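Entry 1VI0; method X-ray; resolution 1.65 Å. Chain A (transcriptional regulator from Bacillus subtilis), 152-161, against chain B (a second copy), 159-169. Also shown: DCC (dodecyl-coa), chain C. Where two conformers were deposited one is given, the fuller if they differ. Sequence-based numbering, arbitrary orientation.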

ATOM      1  N   ARG A 152     -11.869   4.384  12.068  1.00 18.03           N
ATOM      2  CA  ARG A 152     -11.409   3.571  10.924  1.00 19.01           C
ATOM      3  C   ARG A 152     -10.642   4.420   9.912  1.00 17.45           C
ATOM      4  O   ARG A 152      -9.550   3.994   9.488  1.00 19.81           O
ATOM      5  CB  ARG A 152     -12.657   2.947  10.227  1.00 19.03           C
ATOM      6  CG  ARG A 152     -13.199   1.814  11.179  1.00 21.59           C
ATOM      7  CD  ARG A 152     -14.479   1.228  10.608  1.00 23.03           C
ATOM      8  NE  ARG A 152     -15.539   2.209  10.427  1.00 21.75           N
ATOM      9  CZ  ARG A 152     -16.795   1.963  10.060  1.00 22.43           C
ATOM     10  NH1 ARG A 152     -17.187   0.715   9.800  1.00 25.28           N
ATOM     11  NH2 ARG A 152     -17.673   2.947   9.927  1.00 25.33           N
ATOM     12  N   LEU A 153     -11.133   5.566   9.500  1.00 17.53           N
ATOM     13  CA  LEU A 153     -10.406   6.383   8.509  1.00 17.37           C
ATOM     14  C   LEU A 153      -9.073   6.868   9.083  1.00 17.11           C
ATOM     15  O   LEU A 153      -8.077   6.842   8.317  1.00 17.42           O
ATOM     16  CB  LEU A 153     -11.211   7.519   7.986  1.00 19.86           C
ATOM     17  CG  LEU A 153     -12.346   7.299   7.003  1.00 26.66           C
ATOM     18  CD1 LEU A 153     -13.011   8.661   6.759  1.00 28.56           C
ATOM     19  CD2 LEU A 153     -11.747   6.760   5.680  1.00 24.50           C
ATOM     20  N   ALA A 154      -9.061   7.345  10.352  1.00 16.62           N
ATOM     21  CA  ALA A 154      -7.787   7.794  10.936  1.00 16.96           C
ATOM     22  C   ALA A 154      -6.781   6.624  10.997  1.00 15.72           C
ATOM     23  O   ALA A 154      -5.577   6.806  10.811  1.00 17.36           O
ATOM     24  CB  ALA A 154      -7.982   8.420  12.288  1.00 15.34           C
ATOM     25  N   ARG A 155      -7.258   5.427  11.405  1.00 14.80           N
ATOM     26  CA  ARG A 155      -6.385   4.251  11.367  1.00 16.38           C
ATOM     27  C   ARG A 155      -5.777   3.987   9.963  1.00 16.62           C
ATOM     28  O   ARG A 155      -4.626   3.588   9.835  1.00 16.32           O
ATOM     29  CB  ARG A 155      -7.191   3.016  11.768  1.00 17.53           C
ATOM     30  CG  ARG A 155      -6.438   1.705  11.595  1.00 20.85           C
ATOM     31  CD  ARG A 155      -7.408   0.682  10.950  1.00 24.05           C
ATOM     32  NE  ARG A 155      -8.568   0.520  11.883  1.00 22.69           N
ATOM     33  CZ  ARG A 155      -9.678  -0.107  11.523  1.00 21.62           C
ATOM     34  NH1 ARG A 155      -9.797  -0.621  10.296  1.00 28.88           N
ATOM     35  NH2 ARG A 155     -10.673  -0.242  12.376  1.00 25.61           N
ATOM     36  N   GLN A 156      -6.614   4.122   8.952  1.00 16.14           N
ATOM     37  CA  GLN A 156      -6.169   3.887   7.537  1.00 14.90           C
ATOM     38  C   GLN A 156      -5.156   4.967   7.193  1.00 13.61           C
ATOM     39  O   GLN A 156      -4.170   4.657   6.492  1.00 16.49           O
ATOM     40  CB  GLN A 156      -7.446   3.903   6.697  1.00 17.49           C
ATOM     41  CG  GLN A 156      -8.155   2.546   6.960  1.00 15.27           C
ATOM     42  CD  GLN A 156      -9.624   2.581   6.550  1.00 17.33           C
ATOM     43  OE1 GLN A 156     -10.080   3.288   5.654  1.00 23.06           O
ATOM     44  NE2 GLN A 156     -10.380   1.628   7.130  1.00 23.44           N
HETATM   45  N   MSE A 157      -5.406   6.187   7.580  1.00 13.97           N
HETATM   46  CA  MSE A 157      -4.410   7.268   7.324  1.00 16.89           C
HETATM   47  C   MSE A 157      -3.120   6.938   8.041  1.00 16.93           C
HETATM   48  O   MSE A 157      -1.994   7.029   7.410  1.00 15.56           O
HETATM   49  CB  MSE A 157      -4.951   8.615   7.749  1.00 18.21           C
HETATM   50  CG  MSE A 157      -4.029   9.784   7.554  0.50 17.71           C
HETATM   51 SE   MSE A 157      -4.393  11.600   7.935  0.50 24.60          SE
HETATM   52  CE  MSE A 157      -4.600  11.633   9.839  0.50 21.98           C
ATOM     53  N   ILE A 158      -3.138   6.578   9.308  1.00 16.02           N
ATOM     54  CA  ILE A 158      -1.904   6.327  10.057  1.00 16.61           C
ATOM     55  C   ILE A 158      -1.115   5.197   9.481  1.00 17.35           C
ATOM     56  O   ILE A 158       0.065   5.262   9.125  1.00 14.93           O
ATOM     57  CB  ILE A 158      -2.184   6.093  11.573  1.00 14.83           C
ATOM     58  CG1 ILE A 158      -2.781   7.388  12.131  1.00 15.02           C
ATOM     59  CG2 ILE A 158      -0.941   5.646  12.273  1.00 16.06           C
ATOM     60  CD1 ILE A 158      -3.335   7.204  13.535  1.00 16.04           C
ATOM     61  N   PHE A 159      -1.820   4.049   9.301  1.00 15.17           N
ATOM     62  CA  PHE A 159      -1.127   2.898   8.749  1.00 16.92           C
ATOM     63  C   PHE A 159      -0.721   3.127   7.289  1.00 16.71           C
ATOM     64  O   PHE A 159       0.464   2.820   7.022  1.00 15.29           O
ATOM     65  CB  PHE A 159      -2.011   1.645   8.867  1.00 16.28           C
ATOM     66  CG  PHE A 159      -1.368   0.450   8.270  1.00 16.34           C
ATOM     67  CD1 PHE A 159      -0.327  -0.207   8.865  1.00 17.96           C
ATOM     68  CD2 PHE A 159      -1.755   0.057   6.958  1.00 22.41           C
ATOM     69  CE1 PHE A 159       0.278  -1.308   8.277  1.00 22.21           C
ATOM     70  CE2 PHE A 159      -1.142  -1.031   6.376  1.00 21.50           C
ATOM     71  CZ  PHE A 159      -0.114  -1.687   7.003  1.00 22.68           C
ATOM     72  N   GLY A 160      -1.536   3.789   6.477  1.00 15.00           N
ATOM     73  CA  GLY A 160      -1.132   3.958   5.028  1.00 15.53           C
ATOM     74  C   GLY A 160       0.070   4.920   4.946  1.00 17.62           C
ATOM     75  O   GLY A 160       0.920   4.654   4.083  1.00 16.51           O
ATOM     76  N   THR A 161       0.115   5.923   5.797  1.00 15.63           N
ATOM     77  CA  THR A 161       1.238   6.899   5.798  1.00 17.15           C
ATOM     78  C   THR A 161       2.520   6.200   6.235  1.00 16.43           C
ATOM     79  O   THR A 161       3.534   6.212   5.533  1.00 14.13           O
ATOM     80  CB  THR A 161       0.890   8.061   6.730  1.00 15.71           C
ATOM     81  OG1 THR A 161      -0.199   8.809   6.157  1.00 14.33           O
ATOM     82  CG2 THR A 161       2.087   8.984   6.975  1.00 15.77           C
TER
ATOM     83  N   PHE B 159      -0.491  10.101  -0.607  1.00 13.71           N
ATOM     84  CA  PHE B 159      -0.594   8.894  -1.396  1.00 17.65           C
ATOM     85  C   PHE B 159      -0.792   7.626  -0.594  1.00 17.86           C
ATOM     86  O   PHE B 159      -1.787   6.871  -0.838  1.00 16.29           O
ATOM     87  CB  PHE B 159       0.593   8.779  -2.386  1.00 17.58           C
ATOM     88  CG  PHE B 159       0.287   7.582  -3.296  1.00 19.68           C
ATOM     89  CD1 PHE B 159       0.833   6.344  -3.024  1.00 22.94           C
ATOM     90  CD2 PHE B 159      -0.629   7.739  -4.299  1.00 25.07           C
ATOM     91  CE1 PHE B 159       0.499   5.263  -3.836  1.00 30.14           C
ATOM     92  CE2 PHE B 159      -0.958   6.648  -5.116  1.00 30.62           C
ATOM     93  CZ  PHE B 159      -0.397   5.408  -4.849  1.00 28.29           C
ATOM     94  N   GLY B 160      -0.199   7.489   0.580  1.00 16.02           N
ATOM     95  CA  GLY B 160      -0.299   6.292   1.418  1.00 18.01           C
ATOM     96  C   GLY B 160      -1.751   6.177   2.009  1.00 17.76           C
ATOM     97  O   GLY B 160      -2.270   5.071   2.068  1.00 17.78           O
ATOM     98  N   THR B 161      -2.272   7.318   2.378  1.00 15.16           N
ATOM     99  CA  THR B 161      -3.602   7.492   2.990  1.00 17.04           C
ATOM    100  C   THR B 161      -4.658   7.140   1.934  1.00 16.16           C
ATOM    101  O   THR B 161      -5.514   6.321   2.192  1.00 17.23           O
ATOM    102  CB  THR B 161      -3.846   8.846   3.594  1.00 19.76           C
ATOM    103  OG1 THR B 161      -2.937   9.055   4.692  1.00 16.78           O
ATOM    104  CG2 THR B 161      -5.299   9.037   4.089  1.00 21.46           C
ATOM    105  N   ILE B 162      -4.588   7.805   0.789  1.00 15.54           N
ATOM    106  CA  ILE B 162      -5.490   7.443  -0.324  1.00 16.51           C
ATOM    107  C   ILE B 162      -5.420   5.972  -0.620  1.00 16.70           C
ATOM    108  O   ILE B 162      -6.463   5.221  -0.632  1.00 16.84           O
ATOM    109  CB  ILE B 162      -5.090   8.280  -1.568  1.00 20.83           C
ATOM    110  CG1 ILE B 162      -5.329   9.771  -1.293  1.00 21.99           C
ATOM    111  CG2 ILE B 162      -5.839   7.716  -2.772  1.00 18.42           C
ATOM    112  CD1 ILE B 162      -4.820  10.660  -2.473  1.00 21.43           C
ATOM    113  N   ASP B 163      -4.237   5.414  -0.806  1.00 17.23           N
ATOM    114  CA  ASP B 163      -4.051   4.021  -1.176  1.00 19.22           C
ATOM    115  C   ASP B 163      -4.573   3.031  -0.124  1.00 20.52           C
ATOM    116  O   ASP B 163      -5.303   2.057  -0.475  1.00 19.11           O
ATOM    117  CB  ASP B 163      -2.538   3.816  -1.354  1.00 27.43           C
ATOM    118  CG  ASP B 163      -2.246   2.668  -2.283  1.00 29.60           C
ATOM    119  OD1 ASP B 163      -2.981   2.495  -3.286  1.00 31.56           O
ATOM    120  OD2 ASP B 163      -1.249   1.981  -1.958  1.00 35.59           O
ATOM    121  N   GLU B 164      -4.324   3.297   1.145  1.00 17.83           N
ATOM    122  CA  GLU B 164      -4.766   2.395   2.209  1.00 19.16           C
ATOM    123  C   GLU B 164      -6.282   2.491   2.332  1.00 16.49           C
ATOM    124  O   GLU B 164      -6.905   1.442   2.594  1.00 17.44           O
ATOM    125  CB  GLU B 164      -4.057   2.732   3.526  1.00 18.85           C
ATOM    126  CG  GLU B 164      -4.508   1.831   4.697  1.00 18.09           C
ATOM    127  CD  GLU B 164      -4.204   0.385   4.445  1.00 20.71           C
ATOM    128  OE1 GLU B 164      -3.288  -0.004   3.697  1.00 19.82           O
ATOM    129  OE2 GLU B 164      -4.954  -0.451   5.025  1.00 25.15           O
ATOM    130  N   THR B 165      -6.814   3.691   2.153  1.00 14.44           N
ATOM    131  CA  THR B 165      -8.301   3.864   2.212  1.00 17.09           C
ATOM    132  C   THR B 165      -8.933   3.015   1.117  1.00 16.21           C
ATOM    133  O   THR B 165      -9.899   2.270   1.315  1.00 17.15           O
ATOM    134  CB  THR B 165      -8.708   5.336   2.112  1.00 14.19           C
ATOM    135  OG1 THR B 165      -8.130   5.983   3.293  1.00 14.76           O
ATOM    136  CG2 THR B 165     -10.225   5.509   2.284  1.00 17.99           C
ATOM    137  N   VAL B 166      -8.412   3.135  -0.097  1.00 15.62           N
ATOM    138  CA  VAL B 166      -9.018   2.322  -1.215  1.00 18.28           C
ATOM    139  C   VAL B 166      -8.764   0.856  -1.019  1.00 19.53           C
ATOM    140  O   VAL B 166      -9.655  -0.025  -1.148  1.00 18.11           O
ATOM    141  CB  VAL B 166      -8.473   2.868  -2.530  1.00 17.78           C
ATOM    142  CG1 VAL B 166      -9.102   2.056  -3.666  1.00 21.00           C
ATOM    143  CG2 VAL B 166      -8.734   4.358  -2.677  1.00 16.86           C
ATOM    144  N   THR B 167      -7.560   0.408  -0.612  1.00 15.70           N
ATOM    145  CA  THR B 167      -7.305  -1.030  -0.425  1.00 17.10           C
ATOM    146  C   THR B 167      -8.146  -1.644   0.673  1.00 18.82           C
ATOM    147  O   THR B 167      -8.580  -2.810   0.545  1.00 20.08           O
ATOM    148  CB  THR B 167      -5.788  -1.248  -0.114  1.00 22.64           C
ATOM    149  OG1 THR B 167      -5.058  -0.822  -1.263  1.00 20.29           O
ATOM    150  CG2 THR B 167      -5.530  -2.730   0.076  1.00 23.26           C
ATOM    151  N   THR B 168      -8.432  -0.917   1.758  1.00 15.69           N
ATOM    152  CA  THR B 168      -9.298  -1.478   2.830  1.00 19.01           C
ATOM    153  C   THR B 168     -10.717  -1.683   2.238  1.00 18.09           C
ATOM    154  O   THR B 168     -11.343  -2.740   2.479  1.00 19.31           O
ATOM    155  CB  THR B 168      -9.314  -0.580   4.041  1.00 19.83           C
ATOM    156  OG1 THR B 168      -7.999  -0.530   4.655  1.00 19.03           O
ATOM    157  CG2 THR B 168     -10.322  -1.037   5.099  1.00 19.78           C
ATOM    158  N   TRP B 169     -11.153  -0.726   1.457  1.00 18.29           N
ATOM    159  CA  TRP B 169     -12.476  -0.824   0.793  1.00 20.26           C
ATOM    160  C   TRP B 169     -12.461  -2.026  -0.153  1.00 22.26           C
ATOM    161  O   TRP B 169     -13.400  -2.843  -0.153  1.00 23.97           O
ATOM    162  CB  TRP B 169     -12.890   0.435   0.199  1.00 19.48           C
ATOM    163  CG  TRP B 169     -13.957   0.567  -0.830  1.00 18.71           C
ATOM    164  CD1 TRP B 169     -15.316   0.763  -0.608  1.00 23.57           C
ATOM    165  CD2 TRP B 169     -13.780   0.618  -2.240  1.00 22.67           C
ATOM    166  NE1 TRP B 169     -15.972   0.889  -1.800  1.00 21.46           N
ATOM    167  CE2 TRP B 169     -15.063   0.816  -2.835  1.00 21.52           C
ATOM    168  CE3 TRP B 169     -12.649   0.509  -3.079  1.00 20.05           C
ATOM    169  CZ2 TRP B 169     -15.218   0.890  -4.197  1.00 22.21           C
ATOM    170  CZ3 TRP B 169     -12.831   0.587  -4.451  1.00 25.08           C
ATOM    171  CH2 TRP B 169     -14.116   0.784  -5.008  1.00 26.60           C
TER
HETATM  172  C2  DCC C 205     -16.576   3.055   6.320  1.00 32.34           C
HETATM  173  C4  DCC C 205     -15.446   1.131   6.571  1.00 29.53           C
HETATM  174  C5  DCC C 205     -14.217   1.749   6.526  1.00 30.45           C
HETATM  175  C6  DCC C 205     -14.262   3.146   6.315  1.00 32.05           C
HETATM  176  C8  DCC C 205     -13.829  -0.309   6.819  1.00 27.88           C
HETATM  177  C10 DCC C 205       5.105  -5.927  10.788  1.00 37.64           C
HETATM  178  C11 DCC C 205       6.396  -6.763  10.828  1.00 38.37           C
HETATM  179  C12 DCC C 205       6.176  -8.246  10.543  1.00 38.73           C
HETATM  180  N9  DCC C 205     -15.196  -0.201   6.738  1.00 29.79           N
HETATM  181  N7  DCC C 205     -13.199   0.829   6.662  1.00 29.76           N
HETATM  182  N3  DCC C 205     -16.655   1.726   6.495  1.00 30.35           N
HETATM  183  N1  DCC C 205     -15.446   3.793   6.267  1.00 30.58           N
HETATM  184  N6  DCC C 205     -13.137   3.854   6.209  1.00 31.56           N
HETATM  185  C1' DCC C 205     -16.249  -1.254   6.978  1.00 29.20           C
HETATM  186  C2' DCC C 205     -15.943  -2.611   6.307  1.00 29.64           C
HETATM  187  O2' DCC C 205     -16.682  -2.614   5.056  1.00 30.61           O
HETATM  188  C3' DCC C 205     -16.668  -3.597   7.281  1.00 30.53           C
HETATM  189  O3' DCC C 205     -18.118  -3.412   7.112  1.00 33.82           O
HETATM  190  C4' DCC C 205     -16.276  -2.926   8.657  1.00 30.19           C
HETATM  191  O4' DCC C 205     -16.136  -1.532   8.383  1.00 29.86           O
HETATM  192  C5' DCC C 205     -15.049  -3.580   9.249  1.00 30.69           C
HETATM  193  O5' DCC C 205     -13.933  -3.670   8.315  1.00 32.09           O
HETATM  194  P1  DCC C 205     -12.445  -3.252   8.697  1.00 31.04           P
HETATM  195  O11 DCC C 205     -11.596  -3.510   7.554  1.00 31.53           O
HETATM  196  O12 DCC C 205     -12.487  -1.812   9.300  1.00 30.83           O
HETATM  197  O6  DCC C 205     -12.085  -4.135   9.922  1.00 32.31           O
HETATM  198  P2  DCC C 205     -11.862  -5.605   9.613  1.00 33.08           P
HETATM  199  O21 DCC C 205     -11.185  -6.161  10.843  1.00 30.12           O
HETATM  200  O22 DCC C 205     -13.113  -6.198   9.124  1.00 32.64           O
HETATM  201  O7  DCC C 205     -10.767  -5.763   8.425  1.00 32.65           O
HETATM  202  CPA DCC C 205      -9.322  -5.706   8.813  1.00 29.13           C
HETATM  203  CPB DCC C 205      -8.439  -5.864   7.540  1.00 28.55           C
HETATM  204  CP8 DCC C 205      -8.995  -4.977   6.411  1.00 27.96           C
HETATM  205  CP7 DCC C 205      -8.550  -7.321   7.108  1.00 29.14           C
HETATM  206  CP9 DCC C 205      -6.994  -5.646   7.810  1.00 31.30           C
HETATM  207  OP3 DCC C 205      -9.196  -3.669   6.832  1.00 28.69           O
HETATM  208  CP6 DCC C 205      -8.141  -4.999   5.158  1.00 27.02           C
HETATM  209  OP2 DCC C 205      -8.009  -6.039   4.527  1.00 26.67           O
HETATM  210  NP2 DCC C 205      -7.624  -3.842   4.850  1.00 28.05           N
HETATM  211  CP5 DCC C 205      -6.708  -3.700   3.645  1.00 25.85           C
HETATM  212  CP4 DCC C 205      -5.254  -3.742   4.260  1.00 27.60           C
HETATM  213  CP3 DCC C 205      -4.209  -3.841   3.134  1.00 28.30           C
HETATM  214  OP1 DCC C 205      -4.236  -4.792   2.354  1.00 29.39           O
HETATM  215  NP1 DCC C 205      -3.372  -2.858   3.060  1.00 26.73           N
HETATM  216  CP2 DCC C 205      -2.300  -2.709   2.052  1.00 27.37           C
HETATM  217  CP1 DCC C 205      -1.047  -2.820   2.869  1.00 27.11           C
HETATM  218  S   DCC C 205      -0.924  -4.196   4.034  1.00 28.24           S
HETATM  219  P3  DCC C 205     -19.266  -4.536   7.060  1.00 39.15           P
HETATM  220  O31 DCC C 205     -18.748  -5.680   6.310  1.00 38.84           O
HETATM  221  O32 DCC C 205     -19.623  -4.922   8.434  1.00 34.68           O
HETATM  222  O33 DCC C 205     -20.385  -3.807   6.369  1.00 35.55           O
HETATM  223  CA1 DCC C 205      -0.324  -5.509   2.940  1.00 30.66           C
HETATM  224  CA2 DCC C 205       0.344  -6.684   3.721  1.00 31.97           C
HETATM  225  OA1 DCC C 205      -0.382  -5.428   1.734  1.00 29.85           O
HETATM  226  CA3 DCC C 205       1.796  -6.370   4.128  1.00 32.82           C
HETATM  227  CA4 DCC C 205       2.168  -6.420   5.563  1.00 35.68           C
HETATM  228  CA5 DCC C 205       2.338  -5.070   6.223  1.00 30.86           C
HETATM  229  CA6 DCC C 205       3.454  -5.006   7.250  1.00 33.76           C
HETATM  230  CA7 DCC C 205       3.011  -4.894   8.691  1.00 35.13           C
HETATM  231  CA8 DCC C 205       3.834  -4.087   9.629  1.00 35.63           C
HETATM  232  CA9 DCC C 205       5.225  -4.633   9.967  1.00 38.67           C
HETATM  233  O   HOH W   1      -8.124   7.736   5.524  1.00 22.87           O
HETATM  234  O   HOH W   2      -8.287  -0.883   7.956  1.00 25.41           O
HETATM  235  O   HOH W   3     -11.668   2.531   3.447  1.00 18.83           O

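Two helices, one from each copy of the protein, cross here with an angle of 122° between their N-to-C directions and a closest axial approach of 7.1 Å. Together they bury 468 Å², and no clear direct hydrogen bond joins them; packing, waters and the bound dodecyl-CoA make the contact.

At the start of the chain A segment, Arg152(A) does not reach chain B and serves the ligand instead: its guanidinium lays one face over the adenine at N3, and NH1 makes a weak hydrogen bond to O4' (2.9 Å). One residue on, Leu153(A) points its CA-to-CB bond sideways, yet its end comes nearer, bringing CD2 to 3.9 Å from Thr165(B) CG2. Its backbone is linked to the same threonine by water 1, which donates to Leu153(A) O (2.9 Å) and to Thr165(B) OG1 (2.8 Å). That hydroxyl in turn donates to Thr161(B) O at 2.9 Å.

Arg155(A) NH1 donates to DCC O12 (3.1 Å, nearly linear at 171°) and to water 2 (2.8 Å), which itself donates to DCC OP3 (3.1 Å).

Gln156(A), directed toward chain B, has the largest covered area, 80 Å². Its amide reads the adenine in both directions: NE2 donates to DCC N7 (3.0 Å, 163°), while OE1 accepts from DCC N6 (3.2 Å, 149°). Water 3 donates to Gln156(A) OE1 and to Thr165(B) O, both at 2.8 Å, so Gln156(A) OE1 serves both the ligand and the water link to Thr165(B). The side chain also packs on Thr168(B), with NE2 3.4 Å from CG2.

Met157(A), a selenomethionine, sends its end away, but its CG still lies 3.1 Å from Thr161(B) OG1. Phe159(A) turns a ring edge to Glu164(B), CD2 to CD 3.5 Å, and the same edge-on arrangement holds for DCC CP1, 3.9 Å from CE2. The Glu164(B) carboxylate also lies beside the pantetheine arm, where OE1 accepts from DCC NP1 (2.9 Å).

At Gly160(A) the backbones run close: its CA is 4.4 Å from Gly160(B) CA, the same spacing as Met157(A) CA to Thr161(B) CA. Reciprocal CA-H...O contacts result: Gly160(A) CA to Gly160(B) O and Gly160(B) CA to Gly160(A) O, each 3.4 Å, with angles at H of 136° and 130°. An ideal CB on Gly160(A) would fall 2.2 Å from Gly160(B) O and 2.6 Å from Glu164(B) CB, both clashes; one on Gly160(B) would meet Gly160(A) O at 2.3 Å. The absence of side chains permits this proximity.

Finally, Thr161(A) OG1 and Thr161(B) OG1 lie 3.1 Å apart.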